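Coat protein (Sulfolobus turreted icosahedral virus, PDB 2BBD) serves as the major capsid protein of an archaeal virus and probably builds its icosahedral shell through a double jelly-roll fold shared with bacterial and eukaryotic viruses. Local coordinates at residues A[216-221]-A[297-302]; A[52-57]-A[224-229]; A[231-236]-A[244-249]; A[82-87]-A[264-269]. All coordinates share one frame; numbering follows the deposited sequence.

Contact 1 (A[216-221]-A[297-302]); sequences VYVINS and LALQNQ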
loop_
_atom_site.group_PDB
_atom_site.type_symbol
_atom_site.label_atom_id
_atom_site.label_comp_id
_atom_site.label_asym_id
_atom_site.label_seq_id
_atom_site.Cartn_x
_atom_site.Cartn_y
_atom_site.Cartn_z
ATOM N N VAL A 216 7.851 0.569 5.772
ATOM C CA VAL A 216 8.885 -0.442 5.763
ATOM C C VAL A 216 8.599 -1.495 6.808
ATOM O O VAL A 216 8.297 -1.170 7.955
ATOM C CB VAL A 216 10.276 0.150 6.085
ATOM C CG1 VAL A 216 11.330 -0.966 6.047
ATOM C CG2 VAL A 216 10.614 1.274 5.107
ATOM N N TYR A 217 8.671 -2.758 6.404
ATOM C CA TYR A 217 8.490 -3.844 7.348
ATOM C C TYR A 217 9.504 -4.917 7.016
ATOM O O TYR A 217 9.914 -5.066 5.868
ATOM C CB TYR A 217 7.062 -4.400 7.356
ATOM C CG TYR A 217 6.546 -4.927 6.043
ATOM C CD1 TYR A 217 6.041 -4.062 5.076
ATOM C CD2 TYR A 217 6.504 -6.296 5.792
ATOM C CE1 TYR A 217 5.494 -4.547 3.890
ATOM C CE2 TYR A 217 5.959 -6.797 4.601
ATOM C CZ TYR A 217 5.452 -5.915 3.656
ATOM O OH TYR A 217 4.893 -6.392 2.486
ATOM N N VAL A 218 9.923 -5.642 8.043
ATOM C CA VAL A 218 10.945 -6.662 7.897
ATOM C C VAL A 218 10.480 -8.052 8.329
ATOM O O VAL A 218 9.794 -8.207 9.332
ATOM C CB VAL A 218 12.193 -6.236 8.708
ATOM C CG1 VAL A 218 13.311 -7.200 8.490
ATOM C CG2 VAL A 218 12.612 -4.831 8.284
ATOM N N ILE A 219 10.868 -9.062 7.563
ATOM C CA ILE A 219 10.473 -10.429 7.864
ATOM C C ILE A 219 11.644 -11.289 8.329
ATOM O O ILE A 219 12.675 -11.390 7.655
ATOM C CB ILE A 219 9.848 -11.121 6.625
ATOM C CG1 ILE A 219 8.631 -10.337 6.126
ATOM C CG2 ILE A 219 9.458 -12.552 6.976
ATOM C CD1 ILE A 219 7.499 -10.200 7.128
ATOM N N ASN A 220 11.460 -11.916 9.483
ATOM C CA ASN A 220 12.454 -12.807 10.080
ATOM C C ASN A 220 11.999 -14.226 9.702
ATOM O O ASN A 220 10.817 -14.552 9.832
ATOM C CB ASN A 220 12.454 -12.599 11.603
ATOM C CG ASN A 220 13.395 -13.535 12.339
ATOM O OD1 ASN A 220 13.170 -14.745 12.402
ATOM N ND2 ASN A 220 14.450 -12.970 12.922
ATOM N N SER A 221 12.929 -15.057 9.232
ATOM C CA SER A 221 12.601 -16.425 8.808
ATOM C C SER A 221 12.002 -17.318 9.893
ATOM O O SER A 221 11.419 -18.355 9.590
ATOM C CB SER A 221 13.836 -17.116 8.220
ATOM O OG SER A 221 14.763 -17.463 9.236
ATOM N N LEU A 297 19.111 0.274 6.670
ATOM C CA LEU A 297 18.610 -0.288 7.910
ATOM C C LEU A 297 19.678 -1.027 8.710
ATOM O O LEU A 297 20.650 -1.539 8.158
ATOM C CB LEU A 297 17.452 -1.251 7.636
ATOM C CG LEU A 297 16.152 -0.720 7.021
ATOM C CD1 LEU A 297 15.219 -1.907 6.759
ATOM C CD2 LEU A 297 15.488 0.300 7.953
ATOM N N ALA A 298 19.486 -1.046 10.023
ATOM C CA ALA A 298 20.363 -1.771 10.926
ATOM C C ALA A 298 19.455 -2.877 11.423
ATOM O O ALA A 298 18.413 -2.598 12.022
ATOM C CB ALA A 298 20.807 -0.885 12.088
ATOM N N LEU A 299 19.837 -4.126 11.174
ATOM C CA LEU A 299 19.014 -5.260 11.584
ATOM C C LEU A 299 19.706 -6.240 12.527
ATOM O O LEU A 299 20.875 -6.558 12.346
ATOM C CB LEU A 299 18.538 -6.029 10.346
ATOM C CG LEU A 299 17.799 -5.252 9.258
ATOM C CD1 LEU A 299 17.509 -6.180 8.085
ATOM C CD2 LEU A 299 16.516 -4.673 9.815
ATOM N N GLN A 300 18.953 -6.735 13.512
ATOM C CA GLN A 300 19.449 -7.705 14.496
ATOM C C GLN A 300 19.663 -9.083 13.871
ATOM O O GLN A 300 20.392 -9.913 14.411
ATOM C CB GLN A 300 18.443 -7.858 15.631
ATOM C CG GLN A 300 18.165 -6.604 16.440
ATOM C CD GLN A 300 19.253 -6.334 17.455
ATOM O OE1 GLN A 300 20.175 -5.548 17.210
ATOM N NE2 GLN A 300 19.164 -7.003 18.600
ATOM N N ASN A 301 19.004 -9.333 12.745
ATOM C CA ASN A 301 19.100 -10.616 12.041
ATOM C C ASN A 301 19.054 -10.374 10.529
ATOM O O ASN A 301 18.586 -9.328 10.074
ATOM C CB ASN A 301 17.926 -11.539 12.429
ATOM C CG ASN A 301 18.046 -12.107 13.855
ATOM O OD1 ASN A 301 18.999 -12.809 14.169
ATOM N ND2 ASN A 301 17.065 -11.807 14.711
ATOM N N GLN A 302 19.541 -11.333 9.748
ATOM C CA GLN A 302 19.495 -11.180 8.301
ATOM C C GLN A 302 18.048 -11.448 7.912
ATOM O O GLN A 302 17.544 -12.557 8.096
ATOM C CB GLN A 302 20.416 -12.181 7.608
ATOM C CG GLN A 302 20.424 -12.026 6.089
ATOM C CD GLN A 302 21.491 -12.867 5.415
ATOM O OE1 GLN A 302 22.664 -12.808 5.783
ATOM N NE2 GLN A 302 21.091 -13.649 4.420
HETATM O O HOH W 1 15.562 -14.195 9.480
#
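Asn220, whose amide meets that of Asn301 across the contact, has its OD1 gripped by two backbone N-H groups, those of Thr222 and Ser223, which fixes the rotation of the amide. The two planar groups stand 85° apart, and ND2 of Asn220 lies 3.4 Å from ND2 of Asn301. As both are donors, they do not bond to each other; instead each gives a hydrogen bond to the carboxylate of Asp229, Asn220 to OD2 and Asn301 to OD1, so one acid joins two neutral amides. Nearby, a water accepts from Ser221 N (2.8 Å) and donates to Gln302 O (2.9 Å), tying the two backbones beyond the apolar part of the contact.

Deeper in, the contact is purely apolar. CD1 of Leu297 touches CG1 of Val216 at 4.1 Å and also reaches CG2 of Val218. That same CG2 meets CD2 of Leu299 at 4.2 Å. Branched valines and longer leucines suit this gap, because the strand axes are 10.6 Å apart and no backbone bond spans them. Such spacing, with a crossing of -28°, is characteristic of the two facing sheets of a beta sandwich, here the C-terminal jelly roll.

Contact 2 (A[52-57]-A[224-229]); sequences PSAPFP and GINNTD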
loop_
_atom_site.group_PDB
_atom_site.type_symbol
_atom_site.label_atom_id
_atom_site.label_comp_id
_atom_site.label_asym_id
_atom_site.label_seq_id
_atom_site.Cartn_x
_atom_site.Cartn_y
_atom_site.Cartn_z
ATOM N N PRO A 52 -3.004 -18.267 12.026
ATOM C CA PRO A 52 -1.651 -17.703 12.052
ATOM C C PRO A 52 -1.526 -16.285 12.591
ATOM O O PRO A 52 -2.513 -15.579 12.772
ATOM C CB PRO A 52 -1.193 -17.816 10.595
ATOM C CG PRO A 52 -2.454 -17.763 9.832
ATOM C CD PRO A 52 -3.415 -18.584 10.646
ATOM N N SER A 53 -0.293 -15.882 12.857
ATOM C CA SER A 53 -0.021 -14.551 13.366
ATOM C C SER A 53 -0.035 -13.581 12.190
ATOM O O SER A 53 -0.299 -13.970 11.053
ATOM C CB SER A 53 1.364 -14.523 14.008
ATOM O OG SER A 53 2.346 -14.729 13.004
ATOM N N ALA A 54 0.249 -12.316 12.480
ATOM C CA ALA A 54 0.324 -11.295 11.451
ATOM C C ALA A 54 1.386 -11.788 10.460
ATOM O O ALA A 54 2.313 -12.502 10.843
ATOM C CB ALA A 54 0.751 -9.977 12.079
ATOM N N PRO A 55 1.302 -11.378 9.188
ATOM C CA PRO A 55 0.326 -10.490 8.557
ATOM C C PRO A 55 -1.068 -11.046 8.233
ATOM O O PRO A 55 -1.809 -10.433 7.463
ATOM C CB PRO A 55 1.074 -10.009 7.312
ATOM C CG PRO A 55 1.793 -11.237 6.898
ATOM C CD PRO A 55 2.330 -11.791 8.215
ATOM N N PHE A 56 -1.429 -12.200 8.788
ATOM C CA PHE A 56 -2.779 -12.706 8.563
ATOM C C PHE A 56 -3.664 -11.711 9.315
ATOM O O PHE A 56 -3.274 -11.196 10.366
ATOM C CB PHE A 56 -2.943 -14.117 9.150
ATOM C CG PHE A 56 -4.384 -14.560 9.288
ATOM C CD1 PHE A 56 -5.138 -14.189 10.400
ATOM C CD2 PHE A 56 -5.003 -15.308 8.288
ATOM C CE1 PHE A 56 -6.486 -14.552 10.516
ATOM C CE2 PHE A 56 -6.349 -15.674 8.395
ATOM C CZ PHE A 56 -7.093 -15.294 9.512
ATOM N N PRO A 57 -4.875 -11.431 8.810
ATOM C CA PRO A 57 -5.537 -11.940 7.605
ATOM C C PRO A 57 -5.242 -11.194 6.288
ATOM O O PRO A 57 -5.731 -11.592 5.225
ATOM C CB PRO A 57 -7.012 -11.872 7.992
ATOM C CG PRO A 57 -7.072 -10.584 8.761
ATOM C CD PRO A 57 -5.801 -10.608 9.613
ATOM N N GLY A 224 8.750 -14.368 11.525
ATOM C CA GLY A 224 7.982 -13.621 10.540
ATOM C C GLY A 224 8.062 -12.116 10.745
ATOM O O GLY A 224 9.143 -11.563 10.984
ATOM N N ILE A 225 6.915 -11.450 10.668
ATOM C CA ILE A 225 6.861 -10.002 10.837
ATOM C C ILE A 225 6.811 -9.590 12.317
ATOM O O ILE A 225 6.921 -8.412 12.644
ATOM C CB ILE A 225 5.630 -9.417 10.092
ATOM C CG1 ILE A 225 5.822 -7.921 9.839
ATOM C CG2 ILE A 225 4.365 -9.653 10.916
ATOM C CD1 ILE A 225 4.801 -7.340 8.864
ATOM N N ASN A 226 6.633 -10.559 13.209
ATOM C CA ASN A 226 6.585 -10.253 14.640
ATOM C C ASN A 226 7.975 -10.417 15.232
ATOM O O ASN A 226 8.254 -11.389 15.925
ATOM C CB ASN A 226 5.600 -11.177 15.356
ATOM C CG ASN A 226 4.190 -11.006 14.850
ATOM O OD1 ASN A 226 3.642 -9.903 14.874
ATOM N ND2 ASN A 226 3.598 -12.091 14.373
ATOM N N ASN A 227 8.839 -9.452 14.941
ATOM C CA ASN A 227 10.217 -9.471 15.411
ATOM C C ASN A 227 10.611 -8.038 15.741
ATOM O O ASN A 227 9.879 -7.101 15.440
ATOM C CB ASN A 227 11.122 -9.997 14.300
ATOM C CG ASN A 227 11.224 -9.021 13.126
ATOM O OD1 ASN A 227 11.886 -7.982 13.221
ATOM N ND2 ASN A 227 10.550 -9.342 12.026
ATOM N N THR A 228 11.776 -7.871 16.353
ATOM C CA THR A 228 12.270 -6.552 16.698
ATOM C C THR A 228 13.688 -6.432 16.170
ATOM O O THR A 228 14.575 -5.936 16.861
ATOM C CB THR A 228 12.279 -6.332 18.229
ATOM O OG1 THR A 228 12.870 -7.467 18.875
ATOM C CG2 THR A 228 10.864 -6.133 18.752
ATOM N N ASP A 229 13.897 -6.897 14.940
ATOM C CA ASP A 229 15.218 -6.859 14.320
ATOM C C ASP A 229 15.674 -5.481 13.862
ATOM O O ASP A 229 16.864 -5.173 13.912
ATOM C CB ASP A 229 15.295 -7.819 13.129
ATOM C CG ASP A 229 15.226 -9.275 13.546
ATOM O OD1 ASP A 229 15.577 -9.590 14.708
ATOM O OD2 ASP A 229 14.835 -10.111 12.708
HETATM O O HOH W 2 4.805 -13.159 10.248
#
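Ile225 turns its CG2 branch onto the Ala54-Pro55 peptide, which is cis, while Asn226 beside it reaches over toward Ser53. The methyl CG2 sits 3.8 Å from CB of Ala54 and 4.0 Å from CD of Pro55, where the two side chains run obliquely across each other, and it also lies 3.5 Å from Ala54 O. CG1 is anti to the backbone N (chi1 -160°), whereas CG2 falls between N and the carbonyl carbon and is the branch that meets the proline turn. A beta-branched residue suits this place because its second arm, ending in CD1, packs on Tyr217.

The amide of Asn226 flanks the same alanine: OD1 is 4.0 Å from CB of Ala54, and ND2 comes within 3.2 Å of Ser53 OG, though the angle is too poor for a hydrogen bond. The polar link across the contact is a bridging water instead, which donates to Ala54 O (2.6 Å) and accepts from Ile225 N (2.7 Å).

Each loop is shaped from within. Asn227 ND2 bonds Gly224 O at 2.8 Å, Asn227 OD1 takes the N-H of Asp229 on a lone pair, and the positive phi of Gly224 (66°) is one that glycine adopts readily. On the other side, Phe56 N bonds back to Ser53 O around the cis proline. The contact therefore sets a type VI turn, between strands 49-50 and 61-68, against an inverse gamma turn and an Asx turn between strands 210-219 and 230-237, one loop from each half of the double jelly roll.

Contact 3 (A[231-236]-A[244-249]); sequences TEYELK and DKIKVS
Tyr233 and Val248 exchange two nearly straight backbone hydrogen bonds, Tyr233 N to Val248 O at 2.8 Å and Val248 N to Tyr233 O at 3.0 Å. Leu235 N donates to Ile246 O, and Leu235 O accepts twice, from Lys245 N (2.7 Å) and from Ile246 N (3.1 Å). Two residues facing one make this a classic beta bulge.

The antiparallel strands form the hairpin at the edge of the four-stranded sheet of the C-terminal jelly roll. Ser249 is the N-cap of the following helix, and its OG accepts from Ala252 N.

Apolar contacts occupy the sheet face bearing Tyr233, Leu235 and Ile246. CD1 of Ile246 meets CD2 of Leu235 at 3.6 Å, while its CG2 lies in plane at the edge of the Tyr233 ring, 4.0 Å from CD2. Tyrosine fits because its OH reaches on to Gln214.

Charged groups crowd the other face. OE2 of Glu234 stands only 2.7 Å from OD2 of Asp244, their carboxylate planes 73° apart, so one acid is probably protonated. Lys247 passes obliquely across Glu234, its CE 3.4 Å from Glu234 OE1. Glu232, bent at chi2 (91°), folds back over the Val248 peptide at about a right angle to Lys247.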
loop_
_atom_site.group_PDB
_atom_site.type_symbol
_atom_site.label_atom_id
_atom_site.label_comp_id
_atom_site.label_asym_id
_atom_site.label_seq_id
_atom_site.Cartn_x
_atom_site.Cartn_y
_atom_site.Cartn_z
ATOM N N THR A 231 16.700 -1.758 14.101
ATOM C CA THR A 231 17.093 -0.869 15.192
ATOM C C THR A 231 17.316 0.576 14.760
ATOM O O THR A 231 17.137 1.503 15.551
ATOM C CB THR A 231 18.372 -1.385 15.874
ATOM O OG1 THR A 231 19.419 -1.505 14.902
ATOM C CG2 THR A 231 18.118 -2.741 16.495
ATOM N N GLU A 232 17.686 0.769 13.497
ATOM C CA GLU A 232 17.952 2.106 12.982
ATOM C C GLU A 232 17.572 2.238 11.510
ATOM O O GLU A 232 17.750 1.299 10.730
ATOM C CB GLU A 232 19.442 2.427 13.143
ATOM C CG GLU A 232 19.835 3.863 12.828
ATOM C CD GLU A 232 19.780 4.767 14.053
ATOM O OE1 GLU A 232 19.929 4.251 15.186
ATOM O OE2 GLU A 232 19.605 5.996 13.888
ATOM N N TYR A 233 17.064 3.415 11.144
ATOM C CA TYR A 233 16.670 3.718 9.769
ATOM C C TYR A 233 17.440 4.954 9.328
ATOM O O TYR A 233 17.589 5.910 10.086
ATOM C CB TYR A 233 15.169 4.009 9.669
ATOM C CG TYR A 233 14.749 4.536 8.310
ATOM C CD1 TYR A 233 14.346 3.668 7.295
ATOM C CD2 TYR A 233 14.778 5.907 8.032
ATOM C CE1 TYR A 233 13.978 4.150 6.038
ATOM C CE2 TYR A 233 14.413 6.399 6.772
ATOM C CZ TYR A 233 14.015 5.515 5.787
ATOM O OH TYR A 233 13.650 5.989 4.551
ATOM N N GLU A 234 17.900 4.944 8.086
ATOM C CA GLU A 234 18.680 6.054 7.574
ATOM C C GLU A 234 18.344 6.378 6.118
ATOM O O GLU A 234 18.330 5.486 5.267
ATOM C CB GLU A 234 20.160 5.694 7.697
ATOM C CG GLU A 234 21.144 6.824 7.492
ATOM C CD GLU A 234 22.586 6.334 7.575
ATOM O OE1 GLU A 234 22.855 5.405 8.367
ATOM O OE2 GLU A 234 23.446 6.879 6.855
ATOM N N LEU A 235 18.052 7.650 5.849
ATOM C CA LEU A 235 17.768 8.116 4.493
ATOM C C LEU A 235 18.955 9.015 4.173
ATOM O O LEU A 235 19.128 10.077 4.782
ATOM C CB LEU A 235 16.470 8.925 4.433
ATOM C CG LEU A 235 16.105 9.332 3.000
ATOM C CD1 LEU A 235 15.790 8.075 2.181
ATOM C CD2 LEU A 235 14.915 10.296 3.002
ATOM N N LYS A 236 19.771 8.591 3.217
ATOM C CA LYS A 236 20.975 9.336 2.888
ATOM C C LYS A 236 21.152 9.731 1.424
ATOM O O LYS A 236 20.858 8.950 0.514
ATOM C CB LYS A 236 22.185 8.513 3.349
ATOM C CG LYS A 236 23.551 9.124 3.099
ATOM C CD LYS A 236 24.630 8.117 3.491
ATOM C CE LYS A 236 26.035 8.676 3.327
ATOM N NZ LYS A 236 27.073 7.652 3.693
ATOM N N ASP A 244 23.196 12.644 5.327
ATOM C CA ASP A 244 22.026 11.999 5.910
ATOM C C ASP A 244 20.905 13.017 5.967
ATOM O O ASP A 244 21.142 14.178 6.284
ATOM C CB ASP A 244 22.314 11.532 7.342
ATOM C CG ASP A 244 22.999 10.176 7.402
ATOM O OD1 ASP A 244 23.446 9.789 8.506
ATOM O OD2 ASP A 244 23.081 9.489 6.361
ATOM N N LYS A 245 19.689 12.586 5.653
ATOM C CA LYS A 245 18.522 13.457 5.719
ATOM C C LYS A 245 17.656 12.917 6.852
ATOM O O LYS A 245 16.849 13.634 7.451
ATOM C CB LYS A 245 17.750 13.428 4.400
ATOM C CG LYS A 245 18.438 14.178 3.270
ATOM C CD LYS A 245 18.618 15.657 3.614
ATOM C CE LYS A 245 17.283 16.343 3.870
ATOM N NZ LYS A 245 17.424 17.812 4.089
ATOM N N ILE A 246 17.836 11.632 7.132
ATOM C CA ILE A 246 17.115 10.971 8.202
ATOM C C ILE A 246 18.020 9.909 8.812
ATOM O O ILE A 246 18.615 9.097 8.101
ATOM C CB ILE A 246 15.827 10.279 7.706
ATOM C CG1 ILE A 246 14.984 11.246 6.875
ATOM C CG2 ILE A 246 15.019 9.796 8.908
ATOM C CD1 ILE A 246 13.697 10.639 6.341
ATOM N N LYS A 247 18.131 9.944 10.133
ATOM C CA LYS A 247 18.942 8.997 10.891
ATOM C C LYS A 247 18.199 8.876 12.214
ATOM O O LYS A 247 18.288 9.759 13.073
ATOM C CB LYS A 247 20.343 9.556 11.123
ATOM C CG LYS A 247 21.282 8.591 11.812
ATOM C CD LYS A 247 21.692 7.461 10.887
ATOM C CE LYS A 247 22.632 6.508 11.600
ATOM N NZ LYS A 247 23.796 7.230 12.186
ATOM N N VAL A 248 17.455 7.789 12.371
ATOM C CA VAL A 248 16.648 7.605 13.567
ATOM C C VAL A 248 16.618 6.156 14.004
ATOM O O VAL A 248 16.902 5.257 13.215
ATOM C CB VAL A 248 15.185 8.084 13.294
ATOM C CG1 VAL A 248 14.279 7.767 14.470
ATOM C CG2 VAL A 248 15.174 9.573 13.007
ATOM N N SER A 249 16.280 5.931 15.269
ATOM C CA SER A 249 16.180 4.576 15.788
ATOM C C SER A 249 14.784 4.102 15.408
ATOM O O SER A 249 13.882 4.909 15.198
ATOM C CB SER A 249 16.321 4.567 17.311
ATOM O OG SER A 249 15.261 5.300 17.903
#

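Contact 4 (A[82-87]-A[264-269]); sequences LGILMY and APYSGA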
loop_
_atom_site.group_PDB
_atom_site.type_symbol
_atom_site.label_atom_id
_atom_site.label_comp_id
_atom_site.label_asym_id
_atom_site.label_seq_id
_atom_site.Cartn_x
_atom_site.Cartn_y
_atom_site.Cartn_z
ATOM N N LEU A 82 -0.308 -3.297 1.835
ATOM C CA LEU A 82 -1.417 -2.356 1.772
ATOM C C LEU A 82 -2.246 -2.453 3.052
ATOM O O LEU A 82 -2.789 -1.444 3.527
ATOM C CB LEU A 82 -2.298 -2.642 0.547
ATOM C CG LEU A 82 -3.435 -1.646 0.268
ATOM C CD1 LEU A 82 -2.862 -0.229 0.124
ATOM C CD2 LEU A 82 -4.181 -2.058 -1.013
ATOM N N GLY A 83 -2.333 -3.672 3.595
ATOM C CA GLY A 83 -3.084 -3.916 4.820
ATOM C C GLY A 83 -2.432 -3.221 6.009
ATOM O O GLY A 83 -3.105 -2.628 6.853
ATOM N N ILE A 84 -1.110 -3.290 6.079
ATOM C CA ILE A 84 -0.404 -2.630 7.165
ATOM C C ILE A 84 -0.574 -1.113 6.991
ATOM O O ILE A 84 -0.723 -0.383 7.971
ATOM C CB ILE A 84 1.090 -3.051 7.184
ATOM C CG1 ILE A 84 1.189 -4.528 7.581
ATOM C CG2 ILE A 84 1.881 -2.198 8.180
ATOM C CD1 ILE A 84 2.548 -5.156 7.342
ATOM N N LEU A 85 -0.586 -0.642 5.747
ATOM C CA LEU A 85 -0.777 0.783 5.506
ATOM C C LEU A 85 -2.175 1.171 6.001
ATOM O O LEU A 85 -2.364 2.240 6.581
ATOM C CB LEU A 85 -0.639 1.115 4.012
ATOM C CG LEU A 85 -0.731 2.609 3.658
ATOM C CD1 LEU A 85 0.436 3.357 4.294
ATOM C CD2 LEU A 85 -0.713 2.798 2.143
HETATM N N MSE A 86 -3.155 0.296 5.786
HETATM C CA MSE A 86 -4.515 0.578 6.240
HETATM C C MSE A 86 -4.550 0.673 7.769
HETATM O O MSE A 86 -5.202 1.540 8.343
HETATM C CB MSE A 86 -5.477 -0.524 5.778
HETATM C CG MSE A 86 -5.653 -0.623 4.276
HETATM SE SE MSE A 86 -6.264 1.056 3.506
HETATM C CE MSE A 86 -4.635 1.544 2.576
ATOM N N TYR A 87 -3.851 -0.245 8.419
ATOM C CA TYR A 87 -3.791 -0.276 9.873
ATOM C C TYR A 87 -3.360 1.090 10.408
ATOM O O TYR A 87 -4.005 1.656 11.281
ATOM C CB TYR A 87 -2.796 -1.353 10.319
ATOM C CG TYR A 87 -2.436 -1.320 11.785
ATOM C CD1 TYR A 87 -3.195 -2.010 12.734
ATOM C CD2 TYR A 87 -1.313 -0.615 12.224
ATOM C CE1 TYR A 87 -2.832 -2.004 14.087
ATOM C CE2 TYR A 87 -0.949 -0.594 13.567
ATOM C CZ TYR A 87 -1.701 -1.289 14.489
ATOM O OH TYR A 87 -1.306 -1.275 15.799
ATOM N N ALA A 264 -0.530 2.301 18.142
ATOM C CA ALA A 264 0.718 1.610 18.416
ATOM C C ALA A 264 1.178 0.931 17.123
ATOM O O ALA A 264 0.393 0.783 16.183
ATOM C CB ALA A 264 0.507 0.573 19.516
ATOM N N PRO A 265 2.452 0.505 17.062
ATOM C CA PRO A 265 3.023 -0.159 15.880
ATOM C C PRO A 265 2.299 -1.449 15.501
ATOM O O PRO A 265 1.847 -2.191 16.371
ATOM C CB PRO A 265 4.470 -0.447 16.299
ATOM C CG PRO A 265 4.740 0.567 17.374
ATOM C CD PRO A 265 3.447 0.586 18.145
ATOM N N TYR A 266 2.202 -1.714 14.202
ATOM C CA TYR A 266 1.566 -2.935 13.715
ATOM C C TYR A 266 2.338 -4.121 14.308
ATOM O O TYR A 266 1.763 -5.153 14.656
ATOM C CB TYR A 266 1.614 -2.971 12.188
ATOM C CG TYR A 266 1.021 -4.217 11.610
ATOM C CD1 TYR A 266 -0.364 -4.396 11.550
ATOM C CD2 TYR A 266 1.845 -5.241 11.144
ATOM C CE1 TYR A 266 -0.908 -5.569 11.035
ATOM C CE2 TYR A 266 1.309 -6.411 10.630
ATOM C CZ TYR A 266 -0.065 -6.568 10.576
ATOM O OH TYR A 266 -0.575 -7.730 10.053
ATOM N N SER A 267 3.654 -3.964 14.404
ATOM C CA SER A 267 4.520 -4.962 15.019
ATOM C C SER A 267 5.840 -4.262 15.297
ATOM O O SER A 267 6.012 -3.092 14.950
ATOM C CB SER A 267 4.756 -6.176 14.115
ATOM O OG SER A 267 5.644 -5.870 13.056
ATOM N N GLY A 268 6.772 -4.966 15.922
ATOM C CA GLY A 268 8.053 -4.353 16.198
ATOM C C GLY A 268 8.899 -4.225 14.946
ATOM O O GLY A 268 9.977 -3.647 14.995
ATOM N N ALA A 269 8.426 -4.740 13.814
ATOM C CA ALA A 269 9.228 -4.672 12.592
ATOM C C ALA A 269 8.650 -3.827 11.472
ATOM O O ALA A 269 9.064 -3.960 10.316
ATOM C CB ALA A 269 9.513 -6.088 12.079
#
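Ile84 and Tyr87, one helical turn apart, close on Tyr266, joining the helix 79-89 of the first jelly roll to a loop of the second in this double jelly-roll fold. Packing is tight around the Tyr266 ring. CG1 of Ile84 lies over its face, 3.7 Å from the ring centroid and 16° off the normal, a CH-pi contact, with CD1 close to CE2 as well. The edge of the same ring points at the face of Tyr87 in a T-shaped pair: CD1 of Tyr266 approaches CG of Tyr87 at 3.7 Å, the planes 78° apart. An aromatic residue suits this spot because it offers a face to the aliphatic chain and an edge to the second ring. Tyr266 N is also held from the helix, by Tyr88 OH.

The looser side is exposed Ala264 and Pro265, whose CB points away from the helix and which is little covered; a methylpentanediol, probably from the crystallisation liquor, sits by Tyr87. The hydroxyl end of Tyr87 belongs to the tight part. Its CG stands anti to the backbone N (chi1 169°), and the ring beyond ends with OH donating to Ala264 O at 2.7 Å, from above the carbonyl plane.

Contact 1 is the buried one, contact 3 partly buried, and contacts 2 and 4 lie at the surface. Contacts 1 and 3 both involve the four-stranded sheet of the C-terminal jelly roll: contact 1 packs that sheet on the facing one mainly through side chains, with a bridging water at one end, whereas contact 3 works within it by backbone bonds and carries acids and lysines on one face. Contacts 2 and 4 instead join the two halves of the chain, mixing proline, water and aromatic packing. They adjoin each other, since Ser267 OG bonds Ile225 O and Ala54 packs on Tyr266. Val218 N, bonding Ala269 O, ties contact 1 to contact 4, while contacts 3 and 4 do not touch.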